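Fructuronate-tagaturonate epimerase UxaE from Cohnella laeviribosi in complex with 1 glycerol (Cohnella laeviribosi, PDB 6IL9) probably catalyses the epimerisation that interconverts fructuronate and tagaturonate, using a TIM barrel that holds a zinc ion. Local coordinates at residues 6-11 against 57-62; 31-36 against 146-151; 49-54 against 61-66. All coordinates share one frame; numbering follows the deposited sequence.

Overall arrangement
All three contacts hold elements against one five-stranded antiparallel sheet, set apart from the zinc-bearing barrel. Contacts 1 and 3 share G61 and V62, and their centres lie about 11 Å apart. V62 and L64 face helix 2-12, whereas K63 and C65 face segment 49-54, so the two lie on opposite faces of the sheet. Contact 2 uses the face of contact 3, V31 packing on L50 and L54, its touching residues all buried. Contact 3 is partly buried, and contact 1 is a surface contact, its centre about 38 Å from the centre of the chain. Chemistry follows place: aliphatic in contact 1, thioether and aromatic in contact 2, a lysine on carbonyl oxygens in contact 3.

Contact 1: 6-11 against 57-62; sequences SIIERL and EEADGV
I8 makes every approach below 4.5 Å between helical residues 6-11 and the hairpin end 57-62, where it meets E57, A59, D60 and V62. Ahead of it, S6 turns its OG along the helix to R10, and I7 is directed at the sheet, packing on I34, A36 and L64. I8 then points at the hairpin. With CG1 opposite the carbonyl carbon (chi1 -69°), its CD1 extends to A59 CB at 3.8 Å and lies 4.0 Å from V62 O. Farther back on the same side chain, CG1 runs past V62 CG1 at 4.1 Å, the two residues sliding by in opposite directions. The I8 CG2 branch lies 3.9 Å from A59 O and near D60 OD1, without a hydrogen bond. E9 follows; its OE1 is 5.5 Å from D60 OD1, so two probably like charges lie near each other on the exposed side. R10 returns to S6, its NE and NH2 both directed in the guanidinium plane to S6 OG, while NH2 also forms a salt bridge with E37. L11 packs on V43 and Q32. On the other side, a type II' turn from A59 to V62 makes this a tight beta hairpin, closed by A59 N to V62 O at 2.8 Å. With no hydrogen bond crossing the interface, its cohesion is that of aliphatic packing, dependent on the fit of one isoleucine rather than on directed bonds.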
loop_
_atom_site.group_PDB
_atom_site.type_symbol
_atom_site.label_atom_id
_atom_site.label_comp_id
_atom_site.label_asym_id
_atom_site.label_seq_id
_atom_site.Cartn_x
_atom_site.Cartn_y
_atom_site.Cartn_z
ATOM N N SER A 6 -7.147 -12.657 36.057
ATOM C CA SER A 6 -7.250 -11.259 36.469
ATOM C C SER A 6 -8.024 -10.445 35.436
ATOM O O SER A 6 -8.967 -9.718 35.774
ATOM C CB SER A 6 -5.853 -10.678 36.692
ATOM O OG SER A 6 -5.893 -9.268 36.861
ATOM N N ILE A 7 -7.649 -10.575 34.165
ATOM C CA ILE A 7 -8.309 -9.817 33.102
ATOM C C ILE A 7 -9.794 -10.154 33.038
ATOM O O ILE A 7 -10.649 -9.264 32.961
ATOM C CB ILE A 7 -7.613 -10.083 31.757
ATOM C CG1 ILE A 7 -6.198 -9.513 31.785
ATOM C CG2 ILE A 7 -8.435 -9.515 30.600
ATOM C CD1 ILE A 7 -5.287 -10.102 30.720
ATOM N N ILE A 8 -10.119 -11.447 33.066
ATOM C CA ILE A 8 -11.514 -11.871 32.960
ATOM C C ILE A 8 -12.330 -11.331 34.128
ATOM O O ILE A 8 -13.462 -10.865 33.950
ATOM C CB ILE A 8 -11.591 -13.407 32.866
ATOM C CG1 ILE A 8 -11.035 -13.883 31.522
ATOM C CG2 ILE A 8 -13.023 -13.884 33.048
ATOM C CD1 ILE A 8 -10.654 -15.349 31.503
ATOM N N GLU A 9 -11.766 -11.364 35.338
ATOM C CA GLU A 9 -12.498 -10.863 36.497
ATOM C C GLU A 9 -12.687 -9.352 36.417
ATOM O O GLU A 9 -13.781 -8.847 36.693
ATOM C CB GLU A 9 -11.776 -11.268 37.788
ATOM C CG GLU A 9 -12.103 -12.704 38.201
ATOM C CD GLU A 9 -11.160 -13.269 39.256
ATOM O OE1 GLU A 9 -11.269 -14.478 39.559
ATOM O OE2 GLU A 9 -10.314 -12.511 39.780
ATOM N N ARG A 10 -11.648 -8.618 36.000
ATOM C CA ARG A 10 -11.792 -7.172 35.853
ATOM C C ARG A 10 -12.751 -6.811 34.722
ATOM O O ARG A 10 -13.428 -5.778 34.790
ATOM C CB ARG A 10 -10.427 -6.530 35.622
ATOM C CG ARG A 10 -9.581 -6.539 36.876
ATOM C CD ARG A 10 -8.234 -5.928 36.652
ATOM N NE ARG A 10 -7.321 -6.813 35.946
ATOM C CZ ARG A 10 -6.688 -6.484 34.824
ATOM N NH1 ARG A 10 -6.885 -5.296 34.273
ATOM N NH2 ARG A 10 -5.847 -7.340 34.260
ATOM N N LEU A 11 -12.805 -7.630 33.676
ATOM C CA LEU A 11 -13.789 -7.410 32.623
ATOM C C LEU A 11 -15.200 -7.530 33.182
ATOM O O LEU A 11 -16.066 -6.691 32.907
ATOM C CB LEU A 11 -13.565 -8.410 31.489
ATOM C CG LEU A 11 -14.593 -8.373 30.357
ATOM C CD1 LEU A 11 -14.576 -7.016 29.675
ATOM C CD2 LEU A 11 -14.300 -9.471 29.361
ATOM N N GLU A 57 -7.209 -19.007 27.042
ATOM C CA GLU A 57 -7.314 -19.455 28.426
ATOM C C GLU A 57 -8.737 -19.266 28.930
ATOM O O GLU A 57 -9.360 -18.230 28.680
ATOM C CB GLU A 57 -6.340 -18.693 29.320
ATOM C CG GLU A 57 -4.933 -18.700 28.799
ATOM C CD GLU A 57 -3.916 -18.937 29.885
ATOM O OE1 GLU A 57 -2.908 -18.202 29.918
ATOM O OE2 GLU A 57 -4.121 -19.862 30.702
ATOM N N GLU A 58 -9.236 -20.263 29.659
ATOM C CA GLU A 58 -10.633 -20.331 30.069
ATOM C C GLU A 58 -10.757 -20.127 31.574
ATOM O O GLU A 58 -10.043 -20.769 32.349
ATOM C CB GLU A 58 -11.252 -21.676 29.683
ATOM C CG GLU A 58 -11.555 -21.841 28.208
ATOM C CD GLU A 58 -12.282 -23.145 27.911
ATOM O OE1 GLU A 58 -11.640 -24.071 27.368
ATOM O OE2 GLU A 58 -13.494 -23.242 28.218
ATOM N N ALA A 59 -11.669 -19.244 31.977
ATOM C CA ALA A 59 -12.019 -19.048 33.379
ATOM C C ALA A 59 -13.436 -18.497 33.427
ATOM O O ALA A 59 -13.797 -17.645 32.612
ATOM C CB ALA A 59 -11.041 -18.106 34.090
ATOM N N ASP A 60 -14.218 -18.967 34.394
ATOM C CA ASP A 60 -15.694 -18.920 34.319
ATOM C C ASP A 60 -16.063 -19.773 33.102
ATOM O O ASP A 60 -15.487 -20.856 32.913
ATOM C CB ASP A 60 -16.230 -17.491 34.277
ATOM C CG ASP A 60 -15.756 -16.645 35.442
ATOM O OD1 ASP A 60 -14.533 -16.604 35.698
ATOM O OD2 ASP A 60 -16.609 -16.011 36.099
ATOM N N GLY A 61 -16.998 -19.331 32.269
ATOM C CA GLY A 61 -17.200 -19.949 30.972
ATOM C C GLY A 61 -16.707 -19.018 29.882
ATOM O O GLY A 61 -17.346 -18.871 28.835
ATOM N N VAL A 62 -15.563 -18.383 30.130
ATOM C CA VAL A 62 -15.045 -17.300 29.302
ATOM C C VAL A 62 -13.647 -17.678 28.833
ATOM O O VAL A 62 -12.828 -18.154 29.626
ATOM C CB VAL A 62 -15.020 -15.969 30.079
ATOM C CG1 VAL A 62 -14.289 -14.913 29.299
ATOM C CG2 VAL A 62 -16.433 -15.517 30.405
#

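Contact 2: 31-36 against 146-151; sequences VQMIKA and VFQEGY
Q148 OE1 meets M33 SD at 3.4 Å and also accepts a hydrogen bond from K40 NZ, so this buried amide oxygen has both a charged donor and a thioether against it. The M33 and Q148 side chains cross at about a right angle, with M33 SD also 3.7 Å from Q148 CB. M33 gets there by an extended start, CG opposite the backbone N, and then a bend at chi3 (-49°) that turns the methyl back toward F147. That methyl, M33 CE, sits at the ring edge, near the ring plane, 3.8 Å from F147 CD2. V31 approaches the rim at a different atom, again near the ring plane: its CG2 is 3.5 Å from F147 CZ, a close fit. The contact joins the edge-on phenyl of helix 135-149, which follows the second strand of the TIM barrel in the chain and precedes the third, to strand 29-36 of the antiparallel sheet, and thus ties the two parts of the protein together. A serine in place of M33 would probably open a gap between the F147 edge and Q148, leaving the ring edge and Q148 CB without the thioether that packs on both. Around the phenyl, F79 adds an edge-to-face contact, and H24 meets it with planes about 35° apart. Directly after these residues the helix stops in a Schellman motif: G150 takes positive phi (58°), Y151 N reaches V146 O at 2.9 Å, and G150 N reaches F147 O at 3.2 Å.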
loop_
_atom_site.group_PDB
_atom_site.type_symbol
_atom_site.label_atom_id
_atom_site.label_comp_id
_atom_site.label_asym_id
_atom_site.label_seq_id
_atom_site.Cartn_x
_atom_site.Cartn_y
_atom_site.Cartn_z
ATOM N N VAL A 31 -18.478 -13.146 20.872
ATOM C CA VAL A 31 -17.072 -12.756 20.876
ATOM C C VAL A 31 -16.986 -11.237 20.841
ATOM O O VAL A 31 -17.790 -10.570 20.179
ATOM C CB VAL A 31 -16.294 -13.366 19.690
ATOM C CG1 VAL A 31 -16.099 -14.864 19.885
ATOM C CG2 VAL A 31 -17.017 -13.090 18.389
ATOM N N GLN A 32 -16.010 -10.693 21.568
ATOM C CA GLN A 32 -15.713 -9.268 21.527
ATOM C C GLN A 32 -14.211 -9.095 21.673
ATOM O O GLN A 32 -13.491 -10.042 21.988
ATOM C CB GLN A 32 -16.452 -8.506 22.629
ATOM C CG GLN A 32 -15.999 -8.857 24.027
ATOM C CD GLN A 32 -16.891 -8.238 25.082
ATOM O OE1 GLN A 32 -18.067 -7.961 24.834
ATOM N NE2 GLN A 32 -16.337 -8.003 26.262
ATOM N N MET A 33 -13.742 -7.869 21.431
ATOM C CA MET A 33 -12.338 -7.514 21.593
ATOM C C MET A 33 -12.187 -6.530 22.746
ATOM O O MET A 33 -13.037 -5.655 22.950
ATOM C CB MET A 33 -11.767 -6.895 20.308
ATOM C CG MET A 33 -10.255 -6.749 20.311
ATOM S SD MET A 33 -9.554 -6.169 18.726
ATOM C CE MET A 33 -10.462 -7.362 17.663
ATOM N N ILE A 34 -11.100 -6.686 23.501
ATOM C CA ILE A 34 -10.806 -5.856 24.653
ATOM C C ILE A 34 -9.351 -5.424 24.575
ATOM O O ILE A 34 -8.571 -5.916 23.758
ATOM C CB ILE A 34 -11.061 -6.595 25.986
ATOM C CG1 ILE A 34 -10.090 -7.773 26.115
ATOM C CG2 ILE A 34 -12.504 -7.065 26.072
ATOM C CD1 ILE A 34 -10.011 -8.359 27.526
ATOM N N LYS A 35 -8.983 -4.509 25.466
ATOM C CA LYS A 35 -7.583 -4.162 25.646
ATOM C C LYS A 35 -7.279 -4.159 27.133
ATOM O O LYS A 35 -7.987 -3.506 27.902
ATOM C CB LYS A 35 -7.253 -2.801 25.039
ATOM C CG LYS A 35 -5.764 -2.487 25.102
ATOM C CD LYS A 35 -5.449 -1.248 24.300
ATOM C CE LYS A 35 -3.961 -0.948 24.292
ATOM N NZ LYS A 35 -3.749 0.345 23.577
ATOM N N ALA A 36 -6.245 -4.904 27.532
ATOM C CA ALA A 36 -5.820 -4.953 28.928
ATOM C C ALA A 36 -4.302 -4.949 29.013
ATOM O O ALA A 36 -3.639 -5.723 28.321
ATOM C CB ALA A 36 -6.376 -6.195 29.632
ATOM N N VAL A 146 -10.962 -4.936 10.940
ATOM C CA VAL A 146 -12.368 -4.809 10.550
ATOM C C VAL A 146 -13.263 -5.479 11.582
ATOM O O VAL A 146 -14.409 -5.066 11.774
ATOM C CB VAL A 146 -12.644 -5.361 9.135
ATOM C CG1 VAL A 146 -11.868 -4.573 8.097
ATOM C CG2 VAL A 146 -12.344 -6.858 9.044
ATOM N N PHE A 147 -12.760 -6.508 12.268
ATOM C CA PHE A 147 -13.532 -7.121 13.345
ATOM C C PHE A 147 -13.690 -6.152 14.513
ATOM O O PHE A 147 -14.799 -5.947 15.020
ATOM C CB PHE A 147 -12.854 -8.422 13.790
ATOM C CG PHE A 147 -13.667 -9.249 14.764
ATOM C CD1 PHE A 147 -14.638 -10.131 14.312
ATOM C CD2 PHE A 147 -13.433 -9.155 16.125
ATOM C CE1 PHE A 147 -15.380 -10.892 15.209
ATOM C CE2 PHE A 147 -14.174 -9.913 17.029
ATOM C CZ PHE A 147 -15.142 -10.783 16.564
ATOM N N GLN A 148 -12.588 -5.524 14.929
ATOM C CA GLN A 148 -12.628 -4.557 16.022
ATOM C C GLN A 148 -13.628 -3.441 15.758
ATOM O O GLN A 148 -14.350 -3.015 16.668
ATOM C CB GLN A 148 -11.243 -3.965 16.235
ATOM C CG GLN A 148 -11.197 -2.900 17.317
ATOM C CD GLN A 148 -9.810 -2.330 17.497
ATOM O OE1 GLN A 148 -8.819 -3.063 17.492
ATOM N NE2 GLN A 148 -9.730 -1.021 17.660
ATOM N N GLU A 149 -13.671 -2.944 14.524
ATOM C CA GLU A 149 -14.502 -1.810 14.157
ATOM C C GLU A 149 -15.855 -2.209 13.595
ATOM O O GLU A 149 -16.639 -1.323 13.229
ATOM C CB GLU A 149 -13.770 -0.941 13.129
ATOM C CG GLU A 149 -12.483 -0.345 13.637
ATOM C CD GLU A 149 -12.714 0.679 14.733
ATOM O OE1 GLU A 149 -13.775 1.345 14.716
ATOM O OE2 GLU A 149 -11.835 0.804 15.608
ATOM N N GLY A 150 -16.146 -3.504 13.515
ATOM C CA GLY A 150 -17.419 -3.951 12.978
ATOM C C GLY A 150 -17.661 -3.455 11.571
ATOM O O GLY A 150 -18.777 -3.030 11.242
ATOM N N TYR A 151 -16.625 -3.466 10.743
ATOM C CA TYR A 151 -16.696 -2.960 9.374
ATOM C C TYR A 151 -16.907 -4.154 8.458
ATOM O O TYR A 151 -15.978 -4.922 8.204
ATOM C CB TYR A 151 -15.423 -2.206 9.023
ATOM C CG TYR A 151 -15.394 -1.628 7.624
ATOM C CD1 TYR A 151 -15.933 -0.376 7.367
ATOM C CD2 TYR A 151 -14.779 -2.314 6.582
ATOM C CE1 TYR A 151 -15.894 0.171 6.091
ATOM C CE2 TYR A 151 -14.729 -1.776 5.294
ATOM C CZ TYR A 151 -15.287 -0.530 5.066
ATOM O OH TYR A 151 -15.245 0.011 3.801
#

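Contact 3: 49-54 against 61-66; sequences KLYDEL and GVKLCE
K63 NZ donates to Y51 O at 2.8 Å and to L54 O at 2.7 Å, so one ammonium group bridges a carbonyl of helix 49-53 and that of L54, directly after it. The ammonium nitrogen is tilted from each carbonyl plane, by 16° at Y51 and by 25° at L54. This is the tight part of the contact. The lysine leaves its strand extended and bends at chi3, which lays the end of the chain along the tyrosine. There K63 CE sits over one face of the Y51 ring, 4.1 Å from the centroid, in a CH-pi contact, and K63 CB lies 3.8 Å from Y51 CE2. Ring and carbonyls together hold the long chain in place, and the positive charge probably offsets the partial negative charge of the helix end. Toward the buried side, L54 CB touches C65 SG at 3.9 Å, and L54 goes on to pack against A44 and V31. The outer side is looser. Exposed G61 offers only its backbone, with O 3.6 Å from Y51 CE2, and D52 OD1 stays 5.7 Å from K63 NZ, not in contact, where opposite charges could probably attract only weakly. The tyrosine hydroxyl is bonded to E58 OE2 on the neighbouring strand 57-59, which helps fix the ring. The axes of helix 49-53 and strand 62-66 pass 9.9 Å apart at a slant of 51°. A short helix links strand 39-45 to strand 57-59 here and packs slantwise over one face of an antiparallel sheet, with a strand lysine binding one carbonyl of the helix, that of Y51, and one of the residue just after it, L54.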
loop_
_atom_site.group_PDB
_atom_site.type_symbol
_atom_site.label_atom_id
_atom_site.label_comp_id
_atom_site.label_asym_id
_atom_site.label_seq_id
_atom_site.Cartn_x
_atom_site.Cartn_y
_atom_site.Cartn_z
ATOM N N LYS A 49 -19.164 -24.042 18.261
ATOM C CA LYS A 49 -17.965 -24.396 17.510
ATOM C C LYS A 49 -16.975 -23.243 17.465
ATOM O O LYS A 49 -15.763 -23.472 17.425
ATOM C CB LYS A 49 -18.323 -24.832 16.088
ATOM C CG LYS A 49 -18.913 -26.239 15.990
ATOM C CD LYS A 49 -19.080 -26.680 14.540
ATOM C CE LYS A 49 -19.922 -25.690 13.748
ATOM N NZ LYS A 49 -21.195 -25.338 14.445
ATOM N N LEU A 50 -17.466 -22.002 17.458
ATOM C CA LEU A 50 -16.556 -20.864 17.506
ATOM C C LEU A 50 -15.781 -20.852 18.818
ATOM O O LEU A 50 -14.554 -20.709 18.825
ATOM C CB LEU A 50 -17.330 -19.560 17.308
ATOM C CG LEU A 50 -16.528 -18.266 17.486
ATOM C CD1 LEU A 50 -15.274 -18.279 16.619
ATOM C CD2 LEU A 50 -17.393 -17.048 17.177
ATOM N N TYR A 51 -16.485 -21.026 19.946
ATOM C CA TYR A 51 -15.807 -21.090 21.241
ATOM C C TYR A 51 -14.770 -22.208 21.270
ATOM O O TYR A 51 -13.668 -22.033 21.805
ATOM C CB TYR A 51 -16.832 -21.281 22.364
ATOM C CG TYR A 51 -16.248 -21.247 23.771
ATOM C CD1 TYR A 51 -15.632 -22.369 24.329
ATOM C CD2 TYR A 51 -16.319 -20.091 24.543
ATOM C CE1 TYR A 51 -15.100 -22.338 25.610
ATOM C CE2 TYR A 51 -15.794 -20.053 25.827
ATOM C CZ TYR A 51 -15.185 -21.179 26.353
ATOM O OH TYR A 51 -14.663 -21.136 27.626
ATOM N N ASP A 52 -15.107 -23.369 20.701
ATOM C CA ASP A 52 -14.219 -24.524 20.796
ATOM C C ASP A 52 -12.968 -24.335 19.954
ATOM O O ASP A 52 -11.883 -24.793 20.333
ATOM C CB ASP A 52 -14.959 -25.791 20.365
ATOM C CG ASP A 52 -16.185 -26.065 21.209
ATOM O OD1 ASP A 52 -16.183 -25.705 22.404
ATOM O OD2 ASP A 52 -17.151 -26.649 20.678
ATOM N N GLU A 53 -13.100 -23.665 18.804
ATOM C CA GLU A 53 -11.994 -23.570 17.858
ATOM C C GLU A 53 -11.008 -22.469 18.226
ATOM O O GLU A 53 -9.814 -22.589 17.929
ATOM C CB GLU A 53 -12.541 -23.355 16.445
ATOM C CG GLU A 53 -13.245 -24.590 15.883
ATOM C CD GLU A 53 -14.177 -24.284 14.723
ATOM O OE1 GLU A 53 -14.047 -23.202 14.109
ATOM O OE2 GLU A 53 -15.051 -25.133 14.432
ATOM N N LEU A 54 -11.473 -21.407 18.871
ATOM C CA LEU A 54 -10.552 -20.390 19.357
ATOM C C LEU A 54 -9.616 -20.976 20.406
ATOM O O LEU A 54 -10.014 -21.805 21.231
ATOM C CB LEU A 54 -11.322 -19.207 19.938
ATOM C CG LEU A 54 -12.099 -18.384 18.913
ATOM C CD1 LEU A 54 -13.120 -17.492 19.613
ATOM C CD2 LEU A 54 -11.125 -17.560 18.076
ATOM N N GLY A 61 -16.998 -19.331 32.269
ATOM C CA GLY A 61 -17.200 -19.949 30.972
ATOM C C GLY A 61 -16.707 -19.018 29.882
ATOM O O GLY A 61 -17.346 -18.871 28.835
ATOM N N VAL A 62 -15.563 -18.383 30.130
ATOM C CA VAL A 62 -15.045 -17.300 29.302
ATOM C C VAL A 62 -13.647 -17.678 28.833
ATOM O O VAL A 62 -12.828 -18.154 29.626
ATOM C CB VAL A 62 -15.020 -15.969 30.079
ATOM C CG1 VAL A 62 -14.289 -14.913 29.299
ATOM C CG2 VAL A 62 -16.433 -15.517 30.405
ATOM N N LYS A 63 -13.373 -17.466 27.546
ATOM C CA LYS A 63 -12.080 -17.778 26.954
ATOM C C LYS A 63 -11.406 -16.484 26.520
ATOM O O LYS A 63 -11.993 -15.700 25.769
ATOM C CB LYS A 63 -12.231 -18.729 25.760
ATOM C CG LYS A 63 -10.913 -19.252 25.238
ATOM C CD LYS A 63 -11.093 -20.181 24.037
ATOM C CE LYS A 63 -11.638 -21.539 24.469
ATOM N NZ LYS A 63 -11.471 -22.569 23.408
ATOM N N LEU A 64 -10.185 -16.263 27.012
ATOM C CA LEU A 64 -9.372 -15.100 26.675
ATOM C C LEU A 64 -8.317 -15.512 25.654
ATOM O O LEU A 64 -7.488 -16.383 25.934
ATOM C CB LEU A 64 -8.704 -14.538 27.926
ATOM C CG LEU A 64 -7.843 -13.292 27.733
ATOM C CD1 LEU A 64 -8.757 -12.114 27.452
ATOM C CD2 LEU A 64 -6.993 -13.040 28.971
ATOM N N CYS A 65 -8.325 -14.866 24.487
ATOM C CA CYS A 65 -7.534 -15.313 23.348
ATOM C C CYS A 65 -6.636 -14.202 22.837
ATOM O O CYS A 65 -7.069 -13.053 22.701
ATOM C CB CYS A 65 -8.424 -15.779 22.184
ATOM S SG CYS A 65 -9.792 -16.845 22.665
ATOM N N GLU A 66 -5.398 -14.565 22.523
ATOM C CA GLU A 66 -4.477 -13.650 21.874
ATOM C C GLU A 66 -4.884 -13.434 20.421
ATOM O O GLU A 66 -5.528 -14.280 19.798
ATOM C CB GLU A 66 -3.056 -14.206 21.927
ATOM C CG GLU A 66 -2.600 -14.548 23.327
ATOM C CD GLU A 66 -1.818 -13.422 23.953
ATOM O OE1 GLU A 66 -1.775 -12.326 23.350
ATOM O OE2 GLU A 66 -1.241 -13.636 25.038
#